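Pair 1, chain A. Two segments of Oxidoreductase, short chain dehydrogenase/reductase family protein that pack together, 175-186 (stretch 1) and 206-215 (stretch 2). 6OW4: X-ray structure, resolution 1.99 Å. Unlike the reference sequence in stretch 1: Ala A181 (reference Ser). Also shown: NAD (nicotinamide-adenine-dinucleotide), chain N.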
# COMPACT_ATOMS: atom_id res chain seq x y z
N SER A 175 13.97 -19.88 -4.55
CA SER A 175 13.67 -18.58 -3.89
C SER A 175 14.39 -17.44 -4.62
O SER A 175 15.63 -17.40 -4.59
CB SER A 175 14.06 -18.62 -2.43
OG SER A 175 13.79 -17.38 -1.80
N LEU A 176 13.62 -16.53 -5.24
CA LEU A 176 14.13 -15.30 -5.89
C LEU A 176 14.04 -14.15 -4.89
O LEU A 176 12.94 -13.92 -4.36
CB LEU A 176 13.30 -14.99 -7.14
CG LEU A 176 13.15 -16.14 -8.14
CD1 LEU A 176 12.15 -15.77 -9.22
CD2 LEU A 176 14.49 -16.51 -8.75
N ILE A 177 15.17 -13.47 -4.64
CA ILE A 177 15.23 -12.23 -3.80
C ILE A 177 15.75 -11.09 -4.67
O ILE A 177 16.92 -11.13 -5.08
CB ILE A 177 16.10 -12.44 -2.54
CG1 ILE A 177 15.70 -13.69 -1.75
CG2 ILE A 177 16.07 -11.19 -1.67
CD1 ILE A 177 16.52 -14.92 -2.06
N PHE A 178 14.88 -10.11 -4.96
CA PHE A 178 15.20 -8.89 -5.73
C PHE A 178 15.45 -7.75 -4.75
O PHE A 178 14.59 -7.52 -3.88
CB PHE A 178 14.06 -8.54 -6.68
CG PHE A 178 13.76 -9.56 -7.76
CD1 PHE A 178 13.10 -10.74 -7.46
CD2 PHE A 178 14.11 -9.31 -9.08
CE1 PHE A 178 12.81 -11.66 -8.46
CE2 PHE A 178 13.82 -10.23 -10.07
CZ PHE A 178 13.18 -11.41 -9.76
N THR A 179 16.58 -7.05 -4.87
CA THR A 179 16.88 -5.82 -4.08
C THR A 179 16.11 -4.65 -4.70
O THR A 179 16.44 -4.25 -5.83
CB THR A 179 18.39 -5.54 -4.01
OG1 THR A 179 19.05 -6.72 -3.57
CG2 THR A 179 18.72 -4.40 -3.07
N ALA A 180 15.09 -4.16 -3.99
CA ALA A 180 14.33 -2.93 -4.33
C ALA A 180 14.96 -1.75 -3.58
O ALA A 180 16.20 -1.74 -3.46
CB ALA A 180 12.87 -3.12 -4.00
N ALA A 181 14.15 -0.80 -3.12
CA ALA A 181 14.56 0.34 -2.26
C ALA A 181 13.32 1.08 -1.78
O ALA A 181 12.22 0.83 -2.33
CB ALA A 181 15.49 1.26 -3.01
N LEU A 182 13.49 1.97 -0.80
CA LEU A 182 12.42 2.88 -0.30
C LEU A 182 12.16 3.98 -1.33
O LEU A 182 11.06 4.57 -1.29
CB LEU A 182 12.84 3.48 1.05
CG LEU A 182 12.55 2.61 2.27
CD1 LEU A 182 13.13 3.26 3.51
CD2 LEU A 182 11.05 2.38 2.44
N SER A 183 13.13 4.25 -2.21
CA SER A 183 12.99 5.11 -3.41
C SER A 183 11.86 4.57 -4.30
O SER A 183 11.21 5.38 -4.98
CB SER A 183 14.29 5.21 -4.17
OG SER A 183 15.35 5.59 -3.30
N GLY A 184 11.66 3.25 -4.28
CA GLY A 184 10.56 2.54 -4.96
C GLY A 184 9.21 2.75 -4.29
O GLY A 184 8.19 2.50 -4.95
N HIS A 185 9.20 3.17 -3.02
CA HIS A 185 7.99 3.47 -2.21
C HIS A 185 7.77 4.98 -2.08
O HIS A 185 6.62 5.43 -2.24
CB HIS A 185 8.11 2.85 -0.81
CG HIS A 185 8.12 1.36 -0.79
ND1 HIS A 185 9.21 0.64 -0.36
CD2 HIS A 185 7.18 0.46 -1.14
CE1 HIS A 185 8.95 -0.64 -0.44
NE2 HIS A 185 7.70 -0.78 -0.91
N ASN A 186 8.85 5.71 -1.77
CA ASN A 186 8.84 7.14 -1.37
C ASN A 186 9.99 7.88 -2.05
O ASN A 186 11.07 7.27 -2.20
CB ASN A 186 8.98 7.29 0.15
CG ASN A 186 7.82 6.71 0.92
OD1 ASN A 186 7.90 5.60 1.43
ND2 ASN A 186 6.73 7.46 1.01
N ALA A 206 9.25 -0.87 -10.18
CA ALA A 206 9.02 -1.81 -11.30
C ALA A 206 9.50 -3.21 -10.91
O ALA A 206 8.76 -4.18 -11.15
CB ALA A 206 9.71 -1.31 -12.55
N ILE A 207 10.70 -3.30 -10.34
CA ILE A 207 11.31 -4.56 -9.82
C ILE A 207 10.34 -5.20 -8.83
O ILE A 207 10.16 -6.43 -8.90
CB ILE A 207 12.70 -4.30 -9.21
CG1 ILE A 207 13.75 -4.00 -10.28
CG2 ILE A 207 13.14 -5.46 -8.32
CD1 ILE A 207 15.00 -3.35 -9.76
N MET A 208 9.74 -4.40 -7.95
CA MET A 208 8.79 -4.86 -6.90
C MET A 208 7.59 -5.57 -7.54
O MET A 208 7.33 -6.73 -7.17
CB MET A 208 8.30 -3.70 -6.03
CG MET A 208 9.25 -3.33 -4.91
SD MET A 208 8.57 -2.07 -3.80
CE MET A 208 7.18 -2.96 -3.10
N GLU A 209 6.90 -4.91 -8.47
CA GLU A 209 5.67 -5.44 -9.12
C GLU A 209 6.03 -6.56 -10.10
O GLU A 209 5.15 -7.40 -10.39
CB GLU A 209 4.90 -4.31 -9.82
CG GLU A 209 3.54 -4.73 -10.35
CD GLU A 209 2.62 -5.38 -9.33
OE1 GLU A 209 2.66 -4.98 -8.15
OE2 GLU A 209 1.86 -6.29 -9.71
N HIS A 210 7.28 -6.60 -10.58
CA HIS A 210 7.84 -7.71 -11.40
C HIS A 210 7.94 -8.97 -10.53
O HIS A 210 7.44 -10.02 -10.96
CB HIS A 210 9.18 -7.31 -12.04
CG HIS A 210 9.91 -8.44 -12.67
ND1 HIS A 210 9.38 -9.19 -13.70
CD2 HIS A 210 11.14 -8.95 -12.44
CE1 HIS A 210 10.24 -10.11 -14.07
NE2 HIS A 210 11.34 -9.99 -13.31
N SER A 211 8.56 -8.85 -9.36
CA SER A 211 8.72 -9.94 -8.35
C SER A 211 7.34 -10.48 -7.97
O SER A 211 7.18 -11.71 -7.92
CB SER A 211 9.48 -9.46 -7.14
OG SER A 211 9.63 -10.50 -6.19
N ARG A 212 6.38 -9.58 -7.74
CA ARG A 212 4.97 -9.92 -7.37
C ARG A 212 4.34 -10.78 -8.47
O ARG A 212 3.65 -11.75 -8.12
CB ARG A 212 4.16 -8.64 -7.10
CG ARG A 212 4.32 -8.12 -5.68
CD ARG A 212 3.74 -6.74 -5.44
NE ARG A 212 2.30 -6.65 -5.61
CZ ARG A 212 1.38 -7.14 -4.76
NH1 ARG A 212 1.75 -7.79 -3.67
NH2 ARG A 212 0.10 -6.98 -5.03
N TYR A 213 4.58 -10.45 -9.75
CA TYR A 213 4.01 -11.21 -10.89
C TYR A 213 4.61 -12.62 -10.92
O TYR A 213 3.84 -13.59 -11.07
CB TYR A 213 4.23 -10.54 -12.25
CG TYR A 213 3.72 -11.39 -13.37
CD1 TYR A 213 2.39 -11.35 -13.76
CD2 TYR A 213 4.54 -12.33 -13.99
CE1 TYR A 213 1.90 -12.17 -14.76
CE2 TYR A 213 4.06 -13.16 -15.00
CZ TYR A 213 2.73 -13.07 -15.38
OH TYR A 213 2.26 -13.89 -16.36
N LEU A 214 5.94 -12.73 -10.82
CA LEU A 214 6.67 -14.03 -10.89
C LEU A 214 6.19 -14.95 -9.76
O LEU A 214 6.02 -16.15 -10.03
CB LEU A 214 8.18 -13.78 -10.81
CG LEU A 214 8.81 -13.07 -12.01
CD1 LEU A 214 10.31 -12.91 -11.81
CD2 LEU A 214 8.53 -13.80 -13.31
N ALA A 215 5.96 -14.39 -8.57
CA ALA A 215 5.43 -15.11 -7.38
C ALA A 215 4.10 -15.79 -7.74
O ALA A 215 3.94 -16.98 -7.42
CB ALA A 215 5.27 -14.15 -6.22
PA NAD N . 27.18 -1.01 -4.68
O1A NAD N . 27.23 0.07 -5.72
O2A NAD N . 28.61 -1.39 -4.27
O5B NAD N . 26.44 -2.31 -5.23
C5B NAD N . 25.96 -2.36 -6.57
C4B NAD N . 26.73 -3.50 -7.31
O4B NAD N . 25.95 -3.80 -8.63
C3B NAD N . 27.91 -3.16 -7.62
O3B NAD N . 28.90 -4.15 -7.18
C2B NAD N . 27.95 -3.06 -9.28
O2B NAD N . 29.27 -3.46 -9.77
C1B NAD N . 27.05 -3.85 -9.70
N9A NAD N . 26.51 -3.35 -11.01
C8A NAD N . 25.99 -2.20 -11.50
N7A NAD N . 25.71 -2.39 -12.81
C5A NAD N . 26.06 -3.65 -13.13
C6A NAD N . 25.99 -4.35 -14.34
N6A NAD N . 25.54 -4.06 -15.67
N1A NAD N . 26.42 -5.63 -14.41
C2A NAD N . 26.92 -6.25 -13.29
N3A NAD N . 27.00 -5.56 -12.09
C4A NAD N . 26.57 -4.26 -12.02
O3 NAD N . 26.36 -0.45 -3.37
PN NAD N . 25.25 -1.30 -2.57
O1N NAD N . 24.79 -0.50 -1.39
O2N NAD N . 25.87 -2.62 -2.11
O5D NAD N . 24.00 -1.56 -3.53
C5D NAD N . 23.55 -2.87 -3.82
C4D NAD N . 22.05 -2.83 -4.23
O4D NAD N . 21.34 -2.40 -3.23
C3D NAD N . 21.83 -1.85 -5.37
O3D NAD N . 20.99 -2.41 -6.30
C2D NAD N . 21.17 -0.61 -4.70
O2D NAD N . 20.35 0.08 -5.73
C1D NAD N . 20.48 -1.12 -3.74
N1N NAD N . 20.24 -0.23 -2.61
C2N NAD N . 21.29 0.15 -1.77
C3N NAD N . 21.05 1.01 -0.69
C7N NAD N . 22.21 1.44 0.25
O7N NAD N . 22.15 2.52 0.81
N7N NAD N . 23.33 0.60 0.47
C4N NAD N . 19.77 1.47 -0.44
C5N NAD N . 18.73 1.10 -1.27
C6N NAD N . 18.97 0.24 -2.35

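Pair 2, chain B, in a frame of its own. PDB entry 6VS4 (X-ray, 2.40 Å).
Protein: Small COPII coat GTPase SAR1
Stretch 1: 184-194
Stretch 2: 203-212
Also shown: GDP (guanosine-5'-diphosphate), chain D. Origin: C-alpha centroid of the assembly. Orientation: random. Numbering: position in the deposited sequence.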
# COMPACT_ATOMS: atom_id res chain seq x y z
N GLN B 184 -4.74 -14.85 -43.41
CA GLN B 184 -4.62 -15.17 -41.99
C GLN B 184 -3.42 -14.47 -41.37
O GLN B 184 -2.36 -14.36 -42.00
CB GLN B 184 -4.51 -16.68 -41.81
CG GLN B 184 -4.65 -17.16 -40.38
CD GLN B 184 -4.39 -18.65 -40.25
OE1 GLN B 184 -3.67 -19.23 -41.05
NE2 GLN B 184 -5.01 -19.27 -39.25
N VAL B 185 -3.57 -13.99 -40.13
CA VAL B 185 -2.53 -13.20 -39.48
C VAL B 185 -1.85 -14.02 -38.39
O VAL B 185 -2.47 -14.85 -37.72
CB VAL B 185 -3.09 -11.88 -38.91
CG1 VAL B 185 -3.50 -10.95 -40.04
CG2 VAL B 185 -4.25 -12.13 -37.98
N VAL B 186 -0.55 -13.77 -38.22
CA VAL B 186 0.28 -14.39 -37.20
C VAL B 186 1.20 -13.31 -36.64
O VAL B 186 1.83 -12.58 -37.40
CB VAL B 186 1.11 -15.57 -37.77
CG1 VAL B 186 2.05 -16.15 -36.73
CG2 VAL B 186 0.21 -16.67 -38.34
N LYS B 187 1.29 -13.21 -35.31
CA LYS B 187 2.22 -12.26 -34.70
C LYS B 187 2.89 -12.89 -33.49
O LYS B 187 2.23 -13.48 -32.63
CB LYS B 187 1.51 -10.96 -34.29
CG LYS B 187 2.51 -9.85 -33.97
CD LYS B 187 1.87 -8.48 -33.86
CE LYS B 187 2.91 -7.45 -33.46
NZ LYS B 187 2.43 -6.05 -33.66
N ILE B 188 4.21 -12.72 -33.41
CA ILE B 188 5.05 -13.36 -32.40
C ILE B 188 5.34 -12.37 -31.29
O ILE B 188 5.73 -11.22 -31.54
CB ILE B 188 6.35 -13.89 -33.02
CG1 ILE B 188 6.04 -14.92 -34.11
CG2 ILE B 188 7.25 -14.52 -31.97
CD1 ILE B 188 7.26 -15.28 -34.95
N PHE B 189 5.17 -12.80 -30.04
CA PHE B 189 5.51 -12.00 -28.88
C PHE B 189 6.47 -12.77 -27.99
O PHE B 189 6.40 -14.00 -27.91
CB PHE B 189 4.26 -11.59 -28.09
CG PHE B 189 3.34 -10.64 -28.82
CD1 PHE B 189 2.47 -11.11 -29.79
CD2 PHE B 189 3.34 -9.28 -28.52
CE1 PHE B 189 1.62 -10.24 -30.45
CE2 PHE B 189 2.49 -8.41 -29.18
CZ PHE B 189 1.63 -8.89 -30.15
N TYR B 190 7.36 -12.05 -27.32
CA TYR B 190 8.38 -12.63 -26.46
C TYR B 190 8.07 -12.25 -25.02
O TYR B 190 8.01 -11.06 -24.68
CB TYR B 190 9.78 -12.17 -26.88
CG TYR B 190 10.03 -12.45 -28.34
CD1 TYR B 190 10.63 -13.63 -28.74
CD2 TYR B 190 9.63 -11.55 -29.32
CE1 TYR B 190 10.85 -13.91 -30.08
CE2 TYR B 190 9.83 -11.81 -30.65
CZ TYR B 190 10.45 -12.99 -31.03
OH TYR B 190 10.65 -13.25 -32.36
N VAL B 191 7.82 -13.26 -24.18
CA VAL B 191 7.27 -13.06 -22.85
C VAL B 191 7.92 -14.01 -21.86
O VAL B 191 8.54 -15.02 -22.23
CB VAL B 191 5.73 -13.27 -22.84
CG1 VAL B 191 5.02 -12.26 -23.73
CG2 VAL B 191 5.39 -14.69 -23.28
N THR B 192 7.78 -13.67 -20.58
CA THR B 192 8.01 -14.58 -19.45
C THR B 192 6.69 -14.58 -18.68
O THR B 192 6.39 -13.63 -17.95
CB THR B 192 9.17 -14.16 -18.55
OG1 THR B 192 10.41 -14.35 -19.24
CG2 THR B 192 9.18 -15.00 -17.29
N ILE B 193 5.90 -15.63 -18.86
CA ILE B 193 4.55 -15.65 -18.33
C ILE B 193 4.56 -15.67 -16.81
O ILE B 193 3.65 -15.13 -16.18
CB ILE B 193 3.79 -16.84 -18.94
CG1 ILE B 193 3.50 -16.55 -20.41
CG2 ILE B 193 2.49 -17.12 -18.19
CD1 ILE B 193 2.90 -17.71 -21.18
N THR B 194 5.60 -16.26 -16.20
CA THR B 194 5.67 -16.35 -14.75
C THR B 194 6.22 -15.10 -14.07
O THR B 194 6.23 -15.06 -12.83
CB THR B 194 6.51 -17.55 -14.34
OG1 THR B 194 7.77 -17.50 -15.02
CG2 THR B 194 5.78 -18.84 -14.69
N GLY B 203 2.39 -4.42 -21.15
CA GLY B 203 3.48 -5.33 -21.45
C GLY B 203 3.15 -6.24 -22.62
O GLY B 203 2.00 -6.32 -23.10
N PRO B 204 4.17 -6.95 -23.10
CA PRO B 204 3.98 -7.80 -24.28
C PRO B 204 2.85 -8.81 -24.15
O PRO B 204 2.08 -9.00 -25.10
CB PRO B 204 5.35 -8.48 -24.45
CG PRO B 204 6.05 -8.30 -23.14
CD PRO B 204 5.56 -6.98 -22.62
N LEU B 205 2.72 -9.47 -22.99
CA LEU B 205 1.65 -10.44 -22.82
C LEU B 205 0.29 -9.79 -23.03
O LEU B 205 -0.56 -10.32 -23.76
CB LEU B 205 1.75 -11.09 -21.44
CG LEU B 205 0.76 -12.22 -21.16
CD1 LEU B 205 0.95 -13.37 -22.17
CD2 LEU B 205 0.90 -12.71 -19.72
N ALA B 206 0.07 -8.62 -22.40
CA ALA B 206 -1.21 -7.93 -22.57
C ALA B 206 -1.37 -7.37 -23.98
O ALA B 206 -2.48 -7.40 -24.54
CB ALA B 206 -1.34 -6.80 -21.54
N ARG B 207 -0.28 -6.89 -24.59
CA ARG B 207 -0.40 -6.41 -25.96
C ARG B 207 -0.71 -7.54 -26.93
O ARG B 207 -1.36 -7.32 -27.96
CB ARG B 207 0.88 -5.68 -26.40
CG ARG B 207 1.06 -4.32 -25.74
CD ARG B 207 2.18 -3.54 -26.40
NE ARG B 207 3.22 -4.42 -26.94
CZ ARG B 207 4.38 -4.67 -26.34
NH1 ARG B 207 4.66 -4.11 -25.18
NH2 ARG B 207 5.26 -5.47 -26.92
N ALA B 208 -0.27 -8.77 -26.61
CA ALA B 208 -0.61 -9.91 -27.45
C ALA B 208 -2.11 -10.16 -27.46
O ALA B 208 -2.69 -10.42 -28.52
CB ALA B 208 0.15 -11.16 -26.98
N PHE B 209 -2.76 -10.04 -26.30
CA PHE B 209 -4.21 -10.22 -26.26
C PHE B 209 -4.94 -9.06 -26.93
O PHE B 209 -5.97 -9.26 -27.57
CB PHE B 209 -4.68 -10.39 -24.82
CG PHE B 209 -4.46 -11.77 -24.29
CD1 PHE B 209 -5.35 -12.79 -24.58
CD2 PHE B 209 -3.35 -12.06 -23.50
CE1 PHE B 209 -5.15 -14.07 -24.09
CE2 PHE B 209 -3.15 -13.33 -23.00
CZ PHE B 209 -4.05 -14.34 -23.30
N LYS B 210 -4.42 -7.83 -26.79
CA LYS B 210 -5.06 -6.71 -27.48
C LYS B 210 -4.93 -6.85 -28.99
O LYS B 210 -5.87 -6.54 -29.73
CB LYS B 210 -4.48 -5.37 -26.99
N TRP B 211 -3.78 -7.33 -29.47
CA TRP B 211 -3.63 -7.57 -30.90
C TRP B 211 -4.59 -8.67 -31.37
O TRP B 211 -5.26 -8.52 -32.39
CB TRP B 211 -2.19 -7.95 -31.23
CG TRP B 211 -1.95 -8.25 -32.69
CD1 TRP B 211 -1.59 -7.37 -33.66
CD2 TRP B 211 -2.05 -9.53 -33.33
NE1 TRP B 211 -1.46 -8.02 -34.87
CE2 TRP B 211 -1.74 -9.35 -34.69
CE3 TRP B 211 -2.38 -10.82 -32.88
CZ2 TRP B 211 -1.75 -10.40 -35.61
CZ3 TRP B 211 -2.39 -11.86 -33.80
CH2 TRP B 211 -2.07 -11.64 -35.15
N LEU B 212 -4.68 -9.76 -30.61
CA LEU B 212 -5.58 -10.84 -30.99
C LEU B 212 -7.02 -10.37 -31.03
O LEU B 212 -7.76 -10.67 -31.99
CB LEU B 212 -5.43 -12.01 -30.01
CG LEU B 212 -6.29 -13.25 -30.23
CD1 LEU B 212 -5.83 -14.02 -31.47
CD2 LEU B 212 -6.23 -14.15 -29.00
PB GDP D . 1.51 -26.84 -19.91
O1B GDP D . 1.85 -28.33 -20.11
O2B GDP D . 0.14 -26.64 -19.33
O3B GDP D . 1.74 -26.11 -21.23
O3A GDP D . 2.60 -26.24 -18.92
PA GDP D . 2.53 -25.49 -17.52
O1A GDP D . 2.18 -26.53 -16.48
O2A GDP D . 1.65 -24.30 -17.59
O5' GDP D . 4.04 -25.06 -17.23
C5' GDP D . 5.12 -26.00 -17.03
C4' GDP D . 6.18 -25.35 -16.16
O4' GDP D . 6.74 -24.22 -16.86
C3' GDP D . 5.70 -24.85 -14.80
O3' GDP D . 6.56 -25.27 -13.75
C2' GDP D . 5.71 -23.33 -14.96
O2' GDP D . 6.00 -22.68 -13.73
C1' GDP D . 6.87 -23.15 -15.94
N9 GDP D . 6.85 -21.88 -16.68
C8 GDP D . 5.82 -21.34 -17.40
N7 GDP D . 6.12 -20.18 -17.94
C5 GDP D . 7.42 -19.94 -17.54
C6 GDP D . 8.30 -18.83 -17.77
O6 GDP D . 8.07 -17.83 -18.44
N1 GDP D . 9.52 -18.99 -17.15
C2 GDP D . 9.90 -20.09 -16.42
N2 GDP D . 11.13 -20.08 -15.90
N3 GDP D . 9.10 -21.13 -16.21
C4 GDP D . 7.89 -20.99 -16.77

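In both pairs a β-strand lies against a helix that runs nearly antiparallel to it: the N-to-C directions differ by 168° in pair 1 and 162° in pair 2, and the axes approach to 8.9 Å and 8.3 Å. The backbones superpose with an RMSD of 0.6 Å over 14 central residues. No hydrogen bond crosses either interface; packing, largely of side chains, accounts for the contacts, and the surface buried is 425 Å² in pair 1 and 531 Å² in pair 2. The strand alternates in both: Leu A176 and Phe A178, like Lys B187 and Phe B189, direct their CA-to-CB bonds toward the helix, as do Ala A180 and Val B191 just past the strand ends, whereas Thr A179 and its match Tyr B190 point away.

The shared centre is a phenylalanine, Phe A178 in pair 1 and Phe B189 in pair 2, with CA atoms 0.3 Å apart after superposition and chi1 in the m well in both. Each sits among four helix residues at matching positions. Ser A211 corresponds to Ala B208, a small residue whose CA-to-CB bond points toward the strand in both cases. In pair 2, Ala B208 CB lies over the ring face, 3.6 Å from Phe B189 CD1, a CH-pi contact. In pair 1, Ser A211 OG approaches Phe A178 CD1 obliquely at 3.7 Å; this hydroxyl is hydrogen-bonded elsewhere in the structure, so its polarity is satisfied beside the ring. Ile A207 matches Pro B204: Ile A207 CG2 reaches Phe A178 CB at 3.6 Å, while in pair 2 the backbone Pro B204 O lies 3.7 Å from Phe B189 CD2. His A210 brings an aromatic ring to the phenylalanine, with centroids 5.5 Å apart and planes at 88°; at the matching position, Arg B207 C lies 4.0 Å from Phe B189 CE2.

The sharpest difference is at Leu A214 and Trp B211, whose side-chain centres lie 4.4 Å apart. Leu A214 CD1 touches both Phe A178 CZ at 3.8 Å and Leu A176 CD1 at 4.3 Å, a compact apolar cluster. Trp B211 instead lays a broad indole against stretch 1, which covers 116 Å² of the residue. The aliphatic part of Lys B187, the match of Leu A176, crosses its face: Lys B187 CB stands 3.6 Å from the centroid of the Trp B211 six-membered ring, and Lys B187 CD is 3.5 Å from Trp B211 NE1. Val B185 CG2 extends the contact to Trp B211 CH2 at 3.6 Å.

Toward the helix N-terminal side, small Ala A180 leaves its CB 3.7 Å from Met A208 CG. The long methionine also meets His A185, with Met A208 CE 3.1 Å from His A185 NE2. In pair 2, branched Val B191 occupies the position matching Ala A180, and Val B191 CG1 packs against Pro B204 CB at 3.9 Å and Leu B205 CB at 4.2 Å; Leu B205, the match of Met A208, also approaches Ile B193, with Leu B205 CD1 4.4 Å from Ile B193 CG1.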